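Local coordinates for protein ORF14 (Streptomyces clavuligerus, PDB 2WPX) that binds acetyl-coenzyme A and probably acts as an acyltransferase, being a tandem GNAT protein of the clavulanic acid biosynthesis pathway, at residues 8-13 against 102-107; 43-48 against 255-260; 61-66 against 71-76. All coordinates share one frame; numbering follows the deposited sequence.

Contact 1. Residues 8-13 against 102-107; sequences LEFVPL and GRALWA. With ACO (acetyl coenzyme *a), chain C.
Leu8 and Phe10 reach across to one side of the acetyl-CoA-binding helix, where they meet Ala104 and Leu105. This is the GNAT arrangement in which the first strand packs near the helix that receives the cofactor pyrophosphate. The contact is apolar and small, and no hydrogen bond crosses it. Leu8 touches through one branch, its CD1 lying 3.8 Å from Ala104 CB. Phe10 comes in ring-end first. Its CG stands anti to its own carbonyl carbon (chi1 -64°), which sends the ring out toward the helix. Phe10 CE1 meets Leu105 CD2 at 3.7 Å, with the methyl near the ring plane, at the edge. The next ring atom, Phe10 CZ, lies 3.9 Å from the backbone oxygen Ala104 O and a little farther from the Ala104 methyl.

A second shell holds these groups in place. His108, one turn after Ala104 on the helix, stacks with the Phe10 ring. Strand 9-12 is bound through its backbone to strand 57-66, and Leu8 also rests on Val64. Leu105 packs on Leu90 and Val92, two residues of the acetyl-CoA site, so its side chain touches Phe10 of the first strand as well as strand 84-92.

The helix start turns its amides to the ligand. Gly100 and Gly102 belong to the R-X-X-G-X-G signature of the family, and Gly102 has no side chain to hold the pyrophosphate off. Farther along, Trp106 CZ3 comes within 3.9 Å of the acetyl methyl CH3 of ACO. Two successive amides each take an oxygen of a different phosphate. Arg103 N bonds to ACO O1A, at a modelled length too short to trust, and Gly102 N donates to ACO O5A at 2.8 Å.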
loop_
_atom_site.group_PDB
_atom_site.type_symbol
_atom_site.label_atom_id
_atom_site.label_comp_id
_atom_site.label_asym_id
_atom_site.label_seq_id
_atom_site.Cartn_x
_atom_site.Cartn_y
_atom_site.Cartn_z
ATOM N N LEU A 8 22.166 17.784 13.264
ATOM C CA LEU A 8 21.645 16.650 12.501
ATOM C C LEU A 8 22.357 16.558 11.176
ATOM O O LEU A 8 22.475 17.548 10.478
ATOM C CB LEU A 8 20.147 16.787 12.267
ATOM C CG LEU A 8 19.304 16.785 13.546
ATOM C CD1 LEU A 8 17.918 17.432 13.312
ATOM C CD2 LEU A 8 19.195 15.379 14.144
ATOM N N GLU A 9 22.828 15.369 10.840
ATOM C CA GLU A 9 23.447 15.108 9.561
ATOM C C GLU A 9 22.450 14.376 8.614
ATOM O O GLU A 9 21.894 13.335 8.970
ATOM C CB GLU A 9 24.659 14.240 9.813
ATOM C CG GLU A 9 25.727 14.317 8.776
ATOM C CD GLU A 9 26.550 13.055 8.804
ATOM O OE1 GLU A 9 27.451 12.910 7.949
ATOM O OE2 GLU A 9 26.262 12.190 9.681
ATOM N N PHE A 10 22.197 14.957 7.438
ATOM C CA PHE A 10 21.421 14.315 6.360
ATOM C C PHE A 10 22.346 13.623 5.367
ATOM O O PHE A 10 23.184 14.249 4.761
ATOM C CB PHE A 10 20.536 15.325 5.625
ATOM C CG PHE A 10 19.488 15.929 6.497
ATOM C CD1 PHE A 10 18.234 15.337 6.597
ATOM C CD2 PHE A 10 19.764 17.064 7.252
ATOM C CE1 PHE A 10 17.251 15.880 7.421
ATOM C CE2 PHE A 10 18.781 17.632 8.087
ATOM C CZ PHE A 10 17.518 17.026 8.180
ATOM N N VAL A 11 22.191 12.321 5.232
ATOM C CA VAL A 11 23.010 11.515 4.345
ATOM C C VAL A 11 22.026 10.709 3.467
ATOM O O VAL A 11 21.026 10.219 3.962
ATOM C CB VAL A 11 23.909 10.563 5.202
ATOM C CG1 VAL A 11 23.224 10.278 6.461
ATOM C CG2 VAL A 11 24.211 9.227 4.491
ATOM N N PRO A 12 22.273 10.636 2.159
ATOM C CA PRO A 12 21.393 9.812 1.347
ATOM C C PRO A 12 21.396 8.350 1.831
ATOM O O PRO A 12 22.396 7.833 2.311
ATOM C CB PRO A 12 21.993 9.924 -0.065
ATOM C CG PRO A 12 22.683 11.218 -0.077
ATOM C CD PRO A 12 23.198 11.442 1.344
ATOM N N LEU A 13 20.252 7.703 1.675
ATOM C CA LEU A 13 20.086 6.296 1.924
ATOM C C LEU A 13 20.232 5.505 0.588
ATOM O O LEU A 13 19.375 5.535 -0.270
ATOM C CB LEU A 13 18.713 6.121 2.571
ATOM C CG LEU A 13 18.167 4.723 2.844
ATOM C CD1 LEU A 13 19.269 3.861 3.504
ATOM C CD2 LEU A 13 16.935 4.871 3.715
ATOM N N GLY A 102 11.576 15.417 13.498
ATOM C CA GLY A 102 10.518 15.366 12.484
ATOM C C GLY A 102 10.393 16.707 11.764
ATOM O O GLY A 102 10.282 16.767 10.507
ATOM N N ARG A 103 10.402 17.788 12.536
ATOM C CA ARG A 103 10.307 19.094 11.922
ATOM C C ARG A 103 11.416 19.307 10.889
ATOM O O ARG A 103 11.180 19.781 9.773
ATOM C CB ARG A 103 10.397 20.218 12.969
ATOM C CG ARG A 103 10.383 21.604 12.344
ATOM C CD ARG A 103 10.369 22.670 13.436
ATOM N NE ARG A 103 9.031 22.910 13.978
ATOM C CZ ARG A 103 8.583 22.443 15.139
ATOM N NH1 ARG A 103 9.374 21.694 15.933
ATOM N NH2 ARG A 103 7.341 22.752 15.513
ATOM N N ALA A 104 12.635 19.023 11.305
ATOM C CA ALA A 104 13.787 19.131 10.434
ATOM C C ALA A 104 13.604 18.213 9.185
ATOM O O ALA A 104 13.974 18.600 8.085
ATOM C CB ALA A 104 15.074 18.796 11.226
ATOM N N LEU A 105 12.974 17.052 9.348
ATOM C CA LEU A 105 12.777 16.128 8.222
ATOM C C LEU A 105 11.805 16.714 7.198
ATOM O O LEU A 105 11.999 16.660 6.007
ATOM C CB LEU A 105 12.277 14.792 8.740
ATOM C CG LEU A 105 13.381 13.897 9.307
ATOM C CD1 LEU A 105 12.717 12.643 9.938
ATOM C CD2 LEU A 105 14.465 13.513 8.239
ATOM N N TRP A 106 10.774 17.345 7.721
ATOM C CA TRP A 106 9.785 17.968 6.929
ATOM C C TRP A 106 10.375 19.165 6.177
ATOM O O TRP A 106 10.029 19.427 5.000
ATOM C CB TRP A 106 8.692 18.454 7.870
ATOM C CG TRP A 106 7.671 19.144 7.130
ATOM C CD1 TRP A 106 7.550 20.487 6.956
ATOM C CD2 TRP A 106 6.634 18.537 6.356
ATOM N NE1 TRP A 106 6.440 20.771 6.170
ATOM C CE2 TRP A 106 5.873 19.586 5.781
ATOM C CE3 TRP A 106 6.237 17.206 6.128
ATOM C CZ2 TRP A 106 4.775 19.340 4.975
ATOM C CZ3 TRP A 106 5.138 16.967 5.312
ATOM C CH2 TRP A 106 4.430 18.032 4.741
ATOM N N ALA A 107 11.232 19.919 6.847
ATOM C CA ALA A 107 11.881 21.051 6.202
ATOM C C ALA A 107 12.793 20.566 5.083
ATOM O O ALA A 107 12.904 21.214 4.038
ATOM C CB ALA A 107 12.685 21.903 7.228
HETATM N N1A ACO C . 1.284 14.518 20.037
HETATM C C2A ACO C . 0.893 15.774 19.877
HETATM N N3A ACO C . 1.546 16.678 19.123
HETATM C C4A ACO C . 2.640 16.310 18.454
HETATM C C5A ACO C . 3.064 14.999 18.589
HETATM C C6A ACO C . 2.377 14.101 19.391
HETATM N N6A ACO C . 2.801 12.844 19.501
HETATM N N7A ACO C . 4.170 14.858 17.864
HETATM C C8A ACO C . 4.402 16.015 17.249
HETATM N N9A ACO C . 3.491 16.892 17.609
HETATM C C1B ACO C . 3.541 18.271 17.079
HETATM C C2B ACO C . 3.913 19.368 18.078
HETATM O O2B ACO C . 3.469 20.608 17.540
HETATM C C3B ACO C . 5.398 19.330 17.993
HETATM O O3B ACO C . 5.991 20.592 18.229
HETATM P P3B ACO C . 6.513 20.891 19.711
HETATM O O7A ACO C . 7.309 22.291 19.984
HETATM O O8A ACO C . 5.702 20.183 20.825
HETATM O O9A ACO C . 5.290 21.763 19.780
HETATM C C4B ACO C . 5.666 19.153 16.490
HETATM O O4B ACO C . 4.559 18.362 15.986
HETATM C C5B ACO C . 6.947 18.441 16.979
HETATM O O5B ACO C . 7.488 17.770 16.018
HETATM P P1A ACO C . 8.892 17.214 16.169
HETATM O O1A ACO C . 9.685 17.762 14.890
HETATM O O2A ACO C . 9.607 17.354 17.507
HETATM O O3A ACO C . 8.443 15.717 16.183
HETATM P P2A ACO C . 9.013 14.271 15.994
HETATM O O4A ACO C . 8.650 13.601 17.366
HETATM O O5A ACO C . 10.473 14.155 15.749
HETATM O O6A ACO C . 7.900 13.705 14.911
HETATM C CBP ACO C . 6.295 12.040 14.154
HETATM C CCP ACO C . 7.779 12.460 14.206
HETATM C CDP ACO C . 5.944 13.355 14.828
HETATM C CEP ACO C . 6.392 12.070 12.672
HETATM C CAP ACO C . 6.695 10.789 14.979
HETATM O OAP ACO C . 5.614 10.512 15.811
HETATM C C9P ACO C . 6.854 9.548 14.073
HETATM O O9P ACO C . 7.931 9.284 13.556
HETATM N N8P ACO C . 5.829 8.693 14.072
HETATM C C7P ACO C . 5.813 7.472 13.245
HETATM C C6P ACO C . 5.913 7.964 11.807
HETATM C C5P ACO C . 4.729 8.784 11.320
HETATM O O5P ACO C . 3.579 8.551 11.660
HETATM N N4P ACO C . 5.039 9.727 10.485
HETATM C C3P ACO C . 4.001 10.456 9.787
HETATM C C2P ACO C . 4.055 11.938 10.083
HETATM S S1P ACO C . 2.677 12.549 9.084
HETATM C C ACO C . 3.569 13.345 7.863
HETATM O O ACO C . 4.760 13.063 7.725
HETATM C CH3 ACO C . 2.824 14.403 7.048
#

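Contact 2. Residues 43-48 against 255-260; sequences NVDMVG and SKTTGN
Val44 and Asp45 face Thr258 and Thr257 in two loose van der Waals contacts. Val44 CG1 lies 4.0 Å from Thr258 OG1, and these two side chains cross at about a right angle. Beside them, Asp45 OD1 lies 4.0 Å from the methyl Thr257 CG2. Asp45 has its CG anti to the backbone N (chi1 -178°), which extends the carboxylate from the helix, and OD1 is its atom nearest the methyl. No hydrogen bond joins the two segments directly.

The contact bridges the two halves of a tandem GNAT protein. Residues 43-48 open helix 43-51 of the N-terminal half. Residues 255-260 hold the last two residues of strand 247-256 and the loop that follows, in the C-terminal half.

Salt bridges supply the polar link between the halves. Asp45 OD2 pairs with Arg231 NE and Asp45 OD1 with Arg233 NH2, both from the C-terminal half. Each carboxylate oxygen thus has its own arginine, which would be expected to keep the aspartate ionised. Thr258 OG1 is hydrogen-bonded to Gly232 O, between those arginines in sequence.

Further hydrogen bonds shape the loop after the strand. Lys256 NZ donates to Thr257 O at 2.9 Å and to Asn260 O at 3.0 Å, the second from above the carbonyl plane. A third bond, to Gly259 O, is weak. Thr257 OG1 donates to that same Gly259 O at 2.8 Å.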
loop_
_atom_site.group_PDB
_atom_site.type_symbol
_atom_site.label_atom_id
_atom_site.label_comp_id
_atom_site.label_asym_id
_atom_site.label_seq_id
_atom_site.Cartn_x
_atom_site.Cartn_y
_atom_site.Cartn_z
ATOM N N ASN A 43 12.701 -7.090 5.666
ATOM C CA ASN A 43 13.974 -6.573 5.161
ATOM C C ASN A 43 14.242 -6.799 3.698
ATOM O O ASN A 43 14.811 -5.941 3.036
ATOM C CB ASN A 43 15.112 -7.098 6.038
ATOM C CG ASN A 43 15.045 -6.487 7.428
ATOM O OD1 ASN A 43 14.280 -5.582 7.634
ATOM N ND2 ASN A 43 15.823 -6.975 8.364
ATOM N N VAL A 44 13.843 -7.961 3.195
ATOM C CA VAL A 44 13.855 -8.191 1.755
ATOM C C VAL A 44 13.015 -7.154 1.017
ATOM O O VAL A 44 13.504 -6.451 0.119
ATOM C CB VAL A 44 13.406 -9.639 1.452
ATOM C CG1 VAL A 44 13.363 -9.937 -0.123
ATOM C CG2 VAL A 44 14.387 -10.618 2.212
ATOM N N ASP A 45 11.745 -7.043 1.420
ATOM C CA ASP A 45 10.857 -6.005 0.878
ATOM C C ASP A 45 11.497 -4.618 0.965
ATOM O O ASP A 45 11.585 -3.877 -0.035
ATOM C CB ASP A 45 9.543 -6.070 1.643
ATOM C CG ASP A 45 8.512 -5.095 1.152
ATOM O OD1 ASP A 45 7.659 -4.712 1.980
ATOM O OD2 ASP A 45 8.516 -4.731 -0.048
ATOM N N MET A 46 11.962 -4.243 2.159
ATOM C CA MET A 46 12.453 -2.870 2.337
ATOM C C MET A 46 13.682 -2.539 1.491
ATOM O O MET A 46 13.735 -1.491 0.855
ATOM C CB MET A 46 12.738 -2.534 3.799
ATOM C CG MET A 46 11.511 -2.472 4.694
ATOM S SD MET A 46 10.024 -1.564 4.163
ATOM C CE MET A 46 10.687 -0.087 3.626
ATOM N N VAL A 47 14.660 -3.436 1.522
ATOM C CA VAL A 47 15.887 -3.196 0.834
ATOM C C VAL A 47 15.614 -3.205 -0.651
ATOM O O VAL A 47 16.188 -2.413 -1.390
ATOM C CB VAL A 47 17.003 -4.224 1.209
ATOM C CG1 VAL A 47 18.249 -4.020 0.263
ATOM C CG2 VAL A 47 17.373 -4.100 2.714
ATOM N N GLY A 48 14.724 -4.071 -1.104
ATOM C CA GLY A 48 14.390 -4.046 -2.503
ATOM C C GLY A 48 13.629 -2.780 -2.799
ATOM O O GLY A 48 13.671 -2.320 -3.941
ATOM N N SER A 255 -1.039 -10.310 -2.133
ATOM C CA SER A 255 0.369 -10.080 -2.250
ATOM C C SER A 255 0.946 -10.635 -0.948
ATOM O O SER A 255 0.356 -10.488 0.119
ATOM C CB SER A 255 0.559 -8.547 -2.374
ATOM O OG SER A 255 1.901 -8.192 -2.354
ATOM N N LYS A 256 2.082 -11.303 -1.012
ATOM C CA LYS A 256 2.651 -11.931 0.201
ATOM C C LYS A 256 4.142 -11.628 0.189
ATOM O O LYS A 256 4.785 -11.888 -0.809
ATOM C CB LYS A 256 2.459 -13.441 0.124
ATOM C CG LYS A 256 3.263 -14.246 1.127
ATOM C CD LYS A 256 2.381 -14.423 2.395
ATOM C CE LYS A 256 3.211 -14.524 3.708
ATOM N NZ LYS A 256 4.155 -13.341 3.876
ATOM N N THR A 257 4.677 -11.065 1.279
ATOM C CA THR A 257 6.137 -10.802 1.424
ATOM C C THR A 257 6.959 -12.077 1.747
ATOM O O THR A 257 6.419 -13.119 2.158
ATOM C CB THR A 257 6.456 -9.661 2.424
ATOM O OG1 THR A 257 5.897 -9.979 3.694
ATOM C CG2 THR A 257 5.874 -8.328 2.018
ATOM N N THR A 258 8.262 -12.022 1.487
ATOM C CA THR A 258 9.132 -13.099 1.892
ATOM C C THR A 258 9.000 -13.308 3.404
ATOM O O THR A 258 8.793 -14.411 3.867
ATOM C CB THR A 258 10.614 -12.853 1.477
ATOM O OG1 THR A 258 10.730 -12.889 0.061
ATOM C CG2 THR A 258 11.547 -13.960 2.029
ATOM N N GLY A 259 9.103 -12.243 4.168
ATOM C CA GLY A 259 9.033 -12.325 5.633
ATOM C C GLY A 259 7.585 -12.386 6.121
ATOM O O GLY A 259 6.641 -12.089 5.360
ATOM N N ASN A 260 7.420 -12.742 7.404
ATOM C CA ASN A 260 6.124 -12.688 8.072
ATOM C C ASN A 260 5.160 -13.709 7.503
ATOM O O ASN A 260 4.197 -13.324 6.859
ATOM C CB ASN A 260 5.499 -11.283 7.892
ATOM C CG ASN A 260 6.377 -10.194 8.441
ATOM O OD1 ASN A 260 6.492 -9.113 7.855
ATOM N ND2 ASN A 260 7.002 -10.460 9.595
#

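Contact 3. Residues 61-66 against 71-76; sequences DWVVRS and VGALRL
Arg75 crosses Asp61 obliquely on one face of an antiparallel hairpin, strands 57-66 and 69-79 of the N-terminal GNAT sheet. From the root of the arginine outward, Arg75 CB is 3.4 Å from Asp61 OD1. CG and CD stay close to that same oxygen. The chain then bends at chi3 (57°) and turns the guanidinium back to the carboxylate. Arg75 NE donates to Asp61 OD1 at 2.9 Å, almost straight at 170°, with the oxygen in the guanidinium plane. Arg75 NH2 reaches Asp61 OD2 at 2.8 Å, less straight and tilted from that plane. The grip is side-on, one nitrogen to each oxygen. The carboxylate and guanidinium planes stand 79° apart. Both nitrogens approach from above the carboxylate plane, NE more steeply than NH2. The remaining tip, Arg75 NH1, bonds to Ser49 OG.

Backbone bonds join the two strands. Trp62 and Leu74 exchange N-H and C=O in both directions. Val64 N donates to Gly72 O at 2.8 Å. Val64 O then takes Val71 N at 2.7 Å and, weakly, Gly72 N at 3.4 Å, a classic beta bulge. Val64 CG1 sits 3.6 Å from Gly72 N and nearly as close to Gly72 CA. Ala73 and Arg75 face helix 18-33, while Trp62 and Leu74 face helix 101-115.

A water donates to Asp61 OD1 and, at a doubtfully short distance, to Leu76 O. The buried carboxylate therefore has the arginine on both oxygens and a water on one, which would be expected to stabilise its negative charge and to fix its rotation.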
loop_
_atom_site.group_PDB
_atom_site.type_symbol
_atom_site.label_atom_id
_atom_site.label_comp_id
_atom_site.label_asym_id
_atom_site.label_seq_id
_atom_site.Cartn_x
_atom_site.Cartn_y
_atom_site.Cartn_z
ATOM N N ASP A 61 15.780 9.078 -1.306
ATOM C CA ASP A 61 15.729 8.487 0.061
ATOM C C ASP A 61 16.824 9.023 0.974
ATOM O O ASP A 61 17.989 9.098 0.595
ATOM C CB ASP A 61 15.849 6.969 -0.028
ATOM C CG ASP A 61 14.715 6.367 -0.792
ATOM O OD1 ASP A 61 13.635 6.992 -0.725
ATOM O OD2 ASP A 61 14.886 5.315 -1.461
ATOM N N TRP A 62 16.457 9.412 2.180
ATOM C CA TRP A 62 17.435 9.950 3.104
ATOM C C TRP A 62 17.316 9.367 4.508
ATOM O O TRP A 62 16.235 8.945 4.947
ATOM C CB TRP A 62 17.201 11.431 3.195
ATOM C CG TRP A 62 17.517 12.129 1.920
ATOM C CD1 TRP A 62 16.742 12.209 0.785
ATOM C CD2 TRP A 62 18.698 12.854 1.658
ATOM N NE1 TRP A 62 17.383 12.968 -0.173
ATOM C CE2 TRP A 62 18.594 13.369 0.331
ATOM C CE3 TRP A 62 19.838 13.154 2.423
ATOM C CZ2 TRP A 62 19.601 14.138 -0.252
ATOM C CZ3 TRP A 62 20.827 13.935 1.854
ATOM C CH2 TRP A 62 20.707 14.410 0.521
ATOM N N VAL A 63 18.432 9.352 5.225
ATOM C CA VAL A 63 18.377 9.217 6.665
ATOM C C VAL A 63 18.915 10.445 7.366
ATOM O O VAL A 63 19.614 11.286 6.769
ATOM C CB VAL A 63 19.100 7.936 7.185
ATOM C CG1 VAL A 63 18.374 6.690 6.735
ATOM C CG2 VAL A 63 20.570 7.940 6.785
ATOM N N VAL A 64 18.608 10.554 8.657
ATOM C CA VAL A 64 19.212 11.633 9.440
ATOM C C VAL A 64 19.996 11.031 10.620
ATOM O O VAL A 64 19.537 10.092 11.272
ATOM C CB VAL A 64 18.217 12.741 9.836
ATOM C CG1 VAL A 64 17.192 12.249 10.850
ATOM C CG2 VAL A 64 18.996 13.960 10.351
ATOM N N ARG A 65 21.204 11.531 10.832
ATOM C CA ARG A 65 22.050 11.003 11.875
ATOM C C ARG A 65 22.319 11.995 13.000
ATOM O O ARG A 65 22.376 13.226 12.817
ATOM C CB ARG A 65 23.368 10.503 11.280
ATOM C CG ARG A 65 23.144 9.348 10.302
ATOM C CD ARG A 65 24.400 8.543 10.110
ATOM N NE ARG A 65 25.471 9.418 9.642
ATOM C CZ ARG A 65 26.353 9.079 8.712
ATOM N NH1 ARG A 65 26.310 7.884 8.106
ATOM N NH2 ARG A 65 27.257 9.964 8.356
ATOM N N SER A 66 22.426 11.444 14.197
ATOM C CA SER A 66 22.757 12.264 15.340
ATOM C C SER A 66 23.836 11.520 16.100
ATOM O O SER A 66 23.627 10.385 16.540
ATOM C CB SER A 66 21.516 12.527 16.221
ATOM O OG SER A 66 21.844 13.276 17.377
ATOM N N VAL A 71 18.759 8.468 13.306
ATOM C CA VAL A 71 17.694 8.678 14.227
ATOM C C VAL A 71 16.420 9.025 13.497
ATOM O O VAL A 71 15.394 9.329 14.135
ATOM C CB VAL A 71 18.063 9.764 15.279
ATOM C CG1 VAL A 71 19.134 9.206 16.220
ATOM C CG2 VAL A 71 18.537 11.028 14.603
ATOM N N GLY A 72 16.444 8.963 12.166
ATOM C CA GLY A 72 15.207 9.176 11.396
ATOM C C GLY A 72 15.448 8.990 9.918
ATOM O O GLY A 72 16.578 8.805 9.476
ATOM N N ALA A 73 14.379 9.037 9.141
ATOM C CA ALA A 73 14.473 8.693 7.735
ATOM C C ALA A 73 13.404 9.474 7.019
ATOM O O ALA A 73 12.335 9.671 7.547
ATOM C CB ALA A 73 14.246 7.213 7.560
ATOM N N LEU A 74 13.719 9.945 5.830
ATOM C CA LEU A 74 12.727 10.584 4.979
ATOM C C LEU A 74 12.744 9.958 3.595
ATOM O O LEU A 74 13.780 9.890 3.010
ATOM C CB LEU A 74 13.091 12.060 4.809
ATOM C CG LEU A 74 12.353 12.865 3.737
ATOM C CD1 LEU A 74 10.927 13.151 4.172
ATOM C CD2 LEU A 74 13.131 14.174 3.438
ATOM N N ARG A 75 11.615 9.547 3.052
ATOM C CA ARG A 75 11.624 8.972 1.707
ATOM C C ARG A 75 10.588 9.694 0.871
ATOM O O ARG A 75 9.425 9.774 1.262
ATOM C CB ARG A 75 11.293 7.469 1.757
ATOM C CG ARG A 75 12.221 6.618 2.692
ATOM C CD ARG A 75 12.208 5.077 2.286
ATOM N NE ARG A 75 12.602 4.831 0.880
ATOM C CZ ARG A 75 12.371 3.683 0.254
ATOM N NH1 ARG A 75 11.787 2.691 0.917
ATOM N NH2 ARG A 75 12.719 3.520 -1.015
ATOM N N LEU A 76 11.007 10.224 -0.276
ATOM C CA LEU A 76 10.084 10.815 -1.219
ATOM C C LEU A 76 9.913 9.963 -2.428
ATOM O O LEU A 76 10.871 9.368 -2.909
ATOM C CB LEU A 76 10.592 12.157 -1.713
ATOM C CG LEU A 76 10.499 13.287 -0.704
ATOM C CD1 LEU A 76 10.564 14.578 -1.475
ATOM C CD2 LEU A 76 9.250 13.202 0.191
HETATM O O HOH W 1 11.196 7.132 -1.941
#

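From the N terminus, residues 8-13 form the edge strand of the first GNAT half, and contact 1 closes a long loop when helix 101-115 returns to them. Residues 43-48 lie within that loop but find their partner only at 255-260, so contacts 1 and 2 cross. Contact 3 is a tight hairpin that falls within the spans of both. Its strand 57-66 is the sheet neighbour of strand 9-12: Glu9 of contact 1 forms a salt bridge with Arg65 of contact 3. Met46 of contact 2 packs on Arg75. Contacts 1 and 3 lie within the N-terminal half, and contact 2 ties that half to the other.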